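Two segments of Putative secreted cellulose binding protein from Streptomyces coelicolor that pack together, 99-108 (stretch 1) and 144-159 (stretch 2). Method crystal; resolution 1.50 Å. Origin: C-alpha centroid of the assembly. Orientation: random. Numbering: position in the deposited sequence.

Stretch 1 (99-108) TIPVEYSNWA
Stretch 2 (144-159) PQQGSPGTDGGHYYWD

Val 102, Tyr 104, Tyr 156 and Trp 158 form the apolar centre of the contact, all four on one face of a two-stranded antiparallel pairing between 99-105 and 155-159 (157° between strand directions, axes 4.2 Å apart at closest). Val 102 (chi1 t) lays CG1 over one face of the Trp 158 indole, 3.5 Å from CZ2 of Trp 158; the compact branched side chain suits this CH-pi contact against a flat ring. Trp 158 (chi1 p, chi2 90°) also brings CZ3 to 3.9 Å from CB of Tyr 104. Tyr 104 (chi1 t, chi2 -74°) then leads its ring end away from the other strand, whereas Tyr 156 (chi1 m, chi2 -88°) sets CE2 3.6 Å from CB of Asn 106. Both Tyr 104 and Trp 158 are buried, and the hydroxyl of Tyr 104 and NE1 of Trp 158 are hydrogen-bonded elsewhere in the structure.

The register pairs Pro 101 with Asp 159, Val 102 with Trp 158, Glu 103 with Tyr 157, Tyr 104 with Tyr 156 and Ser 105 with His 155, at CA-CA distances of 4.7, 5.3, 4.7, 5.0 and 4.3 Å. Hydrogen bonds run from Val 102 N to Trp 158 O (2.7 Å), Trp 158 N to Val 102 O (3.2 Å), Tyr 104 N to Tyr 156 O (3.0 Å) and Tyr 156 N to Tyr 104 O (2.7 Å). Pro 101, lacking an amide hydrogen, fits a non-hydrogen-bonded position. On its face, Glu 103 (m, t, chi3 8°) places CD over the His 155 ring, 3.3 Å from NE2 of His 155; the ring (chi1 p, chi2 -81°) is held by ND1 donating to Gly 153 O at 2.8 Å.

Beyond the strands come two successive type II turns, 148-151 and 151-154. Asn 106 (phi/psi -109/45, chi1 p, chi2 -6°) points its side chain toward stretch 2, and its amide suits the polar surroundings: ND2 donates to Gln 145 OE1 (2.9 Å) and Gly 147 O (3.1 Å), while OD1 accepts from a water 2.8 Å away that also donates to Thr 151 O. Asn 106 O accepts from Gly 150 N (3.3 Å). At Gly 154 a CB would clash with Asn 106 OD1; Gly 150 and Gly 153 supply the positive phi of their turns. Trp 107 (chi1 t, chi2 -109°) returns its ring over Gly 150, its CA 4.1 Å from the Trp 107 six-membered ring centroid. A second water links Ser 105 OG (2.8 Å) and Gly 154 O (2.7 Å). In all, 924 Å² is buried.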

# COMPACT_ATOMS: atom_id res chain seq x y z
N THR A 99 -8.94 8.09 15.09
CA THR A 99 -9.53 6.96 14.38
C THR A 99 -9.88 7.44 12.98
O THR A 99 -10.57 8.45 12.84
CB THR A 99 -10.78 6.45 15.12
OG1 THR A 99 -10.38 5.98 16.42
CG2 THR A 99 -11.44 5.30 14.34
N ILE A 100 -9.43 6.71 11.96
CA ILE A 100 -9.54 7.17 10.56
C ILE A 100 -10.31 6.15 9.73
O ILE A 100 -10.29 4.96 10.02
CB ILE A 100 -8.15 7.45 9.92
CG1 ILE A 100 -7.28 6.18 9.84
CG2 ILE A 100 -7.43 8.57 10.67
CD1 ILE A 100 -6.17 6.26 8.81
N PRO A 101 -11.01 6.62 8.69
CA PRO A 101 -11.68 5.67 7.79
C PRO A 101 -10.69 5.15 6.75
O PRO A 101 -10.20 5.93 5.93
CB PRO A 101 -12.75 6.52 7.12
CG PRO A 101 -12.24 7.92 7.17
CD PRO A 101 -11.36 8.02 8.40
N VAL A 102 -10.48 3.85 6.72
CA VAL A 102 -9.55 3.21 5.77
C VAL A 102 -10.34 2.71 4.56
O VAL A 102 -11.47 2.27 4.73
CB VAL A 102 -8.79 2.04 6.44
CG1 VAL A 102 -7.98 1.23 5.41
CG2 VAL A 102 -7.90 2.54 7.57
N GLU A 103 -9.77 2.86 3.36
CA GLU A 103 -10.37 2.42 2.10
C GLU A 103 -9.37 1.58 1.36
O GLU A 103 -8.20 1.96 1.31
CB GLU A 103 -10.78 3.63 1.23
CG GLU A 103 -11.87 4.42 1.92
CD GLU A 103 -12.66 5.40 1.05
OE1 GLU A 103 -12.52 5.43 -0.18
OE2 GLU A 103 -13.44 6.17 1.61
N TYR A 104 -9.78 0.40 0.91
CA TYR A 104 -8.90 -0.49 0.16
C TYR A 104 -9.61 -0.90 -1.12
O TYR A 104 -10.79 -1.25 -1.08
CB TYR A 104 -8.54 -1.70 1.00
CG TYR A 104 -7.36 -2.52 0.51
CD1 TYR A 104 -7.49 -3.34 -0.61
CD2 TYR A 104 -6.14 -2.53 1.18
CE1 TYR A 104 -6.44 -4.09 -1.08
CE2 TYR A 104 -5.10 -3.30 0.74
CZ TYR A 104 -5.25 -4.07 -0.40
OH TYR A 104 -4.20 -4.84 -0.85
N SER A 105 -8.94 -0.76 -2.27
CA SER A 105 -9.57 -1.02 -3.55
C SER A 105 -10.19 -2.40 -3.64
O SER A 105 -9.59 -3.36 -3.25
CB SER A 105 -8.56 -0.87 -4.69
OG SER A 105 -9.09 -1.30 -5.93
N ASN A 106 -11.41 -2.48 -4.20
CA ASN A 106 -12.00 -3.78 -4.55
C ASN A 106 -12.03 -3.97 -6.06
O ASN A 106 -13.05 -4.38 -6.62
CB ASN A 106 -13.41 -3.94 -3.96
CG ASN A 106 -14.40 -2.94 -4.52
OD1 ASN A 106 -14.02 -2.05 -5.27
ND2 ASN A 106 -15.65 -3.07 -4.13
N TRP A 107 -10.92 -3.65 -6.74
CA TRP A 107 -10.91 -3.74 -8.20
C TRP A 107 -11.34 -5.14 -8.66
O TRP A 107 -12.10 -5.27 -9.62
CB TRP A 107 -9.54 -3.33 -8.78
CG TRP A 107 -9.59 -3.14 -10.28
CD1 TRP A 107 -9.03 -3.95 -11.23
CD2 TRP A 107 -10.28 -2.09 -10.99
NE1 TRP A 107 -9.30 -3.45 -12.49
CE2 TRP A 107 -10.09 -2.34 -12.37
CE3 TRP A 107 -11.05 -0.98 -10.60
CZ2 TRP A 107 -10.64 -1.50 -13.37
CZ3 TRP A 107 -11.60 -0.17 -11.59
CH2 TRP A 107 -11.38 -0.43 -12.96
N ALA A 108 -10.84 -6.19 -8.00
CA ALA A 108 -11.52 -7.49 -8.00
C ALA A 108 -11.64 -7.92 -6.57
O ALA A 108 -10.69 -7.82 -5.82
CB ALA A 108 -10.81 -8.53 -8.85
N PRO A 144 -16.81 -4.78 4.88
CA PRO A 144 -17.79 -4.46 3.85
C PRO A 144 -17.24 -3.63 2.69
O PRO A 144 -16.11 -3.08 2.76
CB PRO A 144 -18.84 -3.65 4.62
CG PRO A 144 -18.07 -3.01 5.72
CD PRO A 144 -17.00 -3.98 6.10
N GLN A 145 -18.05 -3.53 1.63
CA GLN A 145 -17.65 -2.82 0.41
C GLN A 145 -18.61 -1.68 0.09
O GLN A 145 -19.81 -1.79 0.34
CB GLN A 145 -17.60 -3.79 -0.78
CG GLN A 145 -16.40 -4.75 -0.75
CD GLN A 145 -16.54 -5.86 -1.78
OE1 GLN A 145 -16.56 -5.60 -2.98
NE2 GLN A 145 -16.67 -7.10 -1.31
N GLN A 146 -18.07 -0.60 -0.46
CA GLN A 146 -18.86 0.53 -0.99
C GLN A 146 -18.47 0.66 -2.46
O GLN A 146 -17.29 0.84 -2.77
CB GLN A 146 -18.51 1.79 -0.19
CG GLN A 146 -19.06 3.11 -0.71
CD GLN A 146 -20.45 3.39 -0.20
OE1 GLN A 146 -20.66 3.58 1.00
NE2 GLN A 146 -21.40 3.38 -1.09
N GLY A 147 -19.44 0.56 -3.36
CA GLY A 147 -19.14 0.53 -4.80
C GLY A 147 -18.92 -0.90 -5.27
O GLY A 147 -18.38 -1.74 -4.53
N SER A 148 -19.38 -1.20 -6.48
CA SER A 148 -19.25 -2.53 -7.02
C SER A 148 -17.79 -2.83 -7.37
O SER A 148 -17.04 -1.93 -7.76
CB SER A 148 -20.13 -2.68 -8.27
OG SER A 148 -21.50 -2.58 -7.92
N PRO A 149 -17.38 -4.10 -7.23
CA PRO A 149 -16.04 -4.45 -7.66
C PRO A 149 -15.79 -4.06 -9.11
O PRO A 149 -16.69 -4.15 -9.94
CB PRO A 149 -15.99 -5.97 -7.49
CG PRO A 149 -17.01 -6.27 -6.45
CD PRO A 149 -18.09 -5.25 -6.64
N GLY A 150 -14.58 -3.61 -9.40
CA GLY A 150 -14.20 -3.24 -10.75
C GLY A 150 -14.75 -1.92 -11.26
O GLY A 150 -14.65 -1.63 -12.45
N THR A 151 -15.34 -1.12 -10.38
CA THR A 151 -15.80 0.24 -10.72
C THR A 151 -14.88 1.27 -10.08
O THR A 151 -14.30 1.03 -9.01
CB THR A 151 -17.25 0.49 -10.26
OG1 THR A 151 -17.35 0.43 -8.84
CG2 THR A 151 -18.20 -0.54 -10.87
N ASP A 152 -14.70 2.41 -10.75
CA ASP A 152 -13.81 3.44 -10.26
C ASP A 152 -14.27 3.91 -8.89
O ASP A 152 -15.45 4.22 -8.72
CB ASP A 152 -13.79 4.64 -11.21
CG ASP A 152 -13.00 4.38 -12.49
OD1 ASP A 152 -12.04 3.56 -12.48
OD2 ASP A 152 -13.35 5.03 -13.51
N GLY A 153 -13.37 3.96 -7.92
CA GLY A 153 -13.70 4.42 -6.57
C GLY A 153 -14.20 3.33 -5.63
O GLY A 153 -14.39 3.58 -4.44
N GLY A 154 -14.39 2.12 -6.14
CA GLY A 154 -14.91 1.03 -5.32
C GLY A 154 -13.91 0.60 -4.27
O GLY A 154 -12.69 0.60 -4.52
N HIS A 155 -14.40 0.26 -3.08
CA HIS A 155 -13.49 -0.11 -2.01
C HIS A 155 -14.14 -0.86 -0.86
O HIS A 155 -15.34 -0.72 -0.57
CB HIS A 155 -12.82 1.14 -1.45
CG HIS A 155 -13.79 2.13 -0.92
ND1 HIS A 155 -14.48 3.00 -1.73
CD2 HIS A 155 -14.24 2.34 0.34
CE1 HIS A 155 -15.31 3.72 -0.99
NE2 HIS A 155 -15.16 3.36 0.27
N TYR A 156 -13.30 -1.66 -0.22
CA TYR A 156 -13.54 -2.12 1.15
C TYR A 156 -13.32 -0.93 2.08
O TYR A 156 -12.61 0.01 1.75
CB TYR A 156 -12.56 -3.23 1.50
CG TYR A 156 -12.71 -4.49 0.68
CD1 TYR A 156 -13.59 -5.51 1.05
CD2 TYR A 156 -11.94 -4.69 -0.47
CE1 TYR A 156 -13.70 -6.66 0.30
CE2 TYR A 156 -12.05 -5.85 -1.23
CZ TYR A 156 -12.92 -6.83 -0.82
OH TYR A 156 -13.02 -7.96 -1.59
N TYR A 157 -13.96 -0.95 3.24
CA TYR A 157 -13.89 0.14 4.18
C TYR A 157 -13.96 -0.43 5.60
O TYR A 157 -14.73 -1.38 5.89
CB TYR A 157 -14.99 1.22 3.95
CG TYR A 157 -16.41 0.81 4.18
CD1 TYR A 157 -16.98 0.91 5.44
CD2 TYR A 157 -17.22 0.36 3.15
CE1 TYR A 157 -18.30 0.56 5.66
CE2 TYR A 157 -18.54 0.02 3.36
CZ TYR A 157 -19.08 0.12 4.62
OH TYR A 157 -20.39 -0.25 4.85
N TRP A 158 -13.17 0.18 6.46
CA TRP A 158 -13.13 -0.09 7.90
C TRP A 158 -12.47 1.06 8.65
O TRP A 158 -11.91 1.95 8.03
CB TRP A 158 -12.40 -1.39 8.20
CG TRP A 158 -10.92 -1.45 7.91
CD1 TRP A 158 -9.91 -1.11 8.78
CD2 TRP A 158 -10.28 -1.89 6.70
NE1 TRP A 158 -8.68 -1.33 8.19
CE2 TRP A 158 -8.88 -1.82 6.92
CE3 TRP A 158 -10.76 -2.39 5.47
CZ2 TRP A 158 -7.95 -2.19 5.96
CZ3 TRP A 158 -9.83 -2.76 4.50
CH2 TRP A 158 -8.44 -2.67 4.76
N ASP A 159 -12.58 1.05 9.97
CA ASP A 159 -11.96 2.09 10.79
C ASP A 159 -10.64 1.59 11.36
O ASP A 159 -10.54 0.41 11.72
CB ASP A 159 -12.87 2.46 11.96
CG ASP A 159 -14.17 3.10 11.54
OD1 ASP A 159 -14.15 3.94 10.61
OD2 ASP A 159 -15.21 2.80 12.19
O HOH W 1 -11.13 0.39 -6.74
O HOH W 2 -13.05 -1.20 -7.79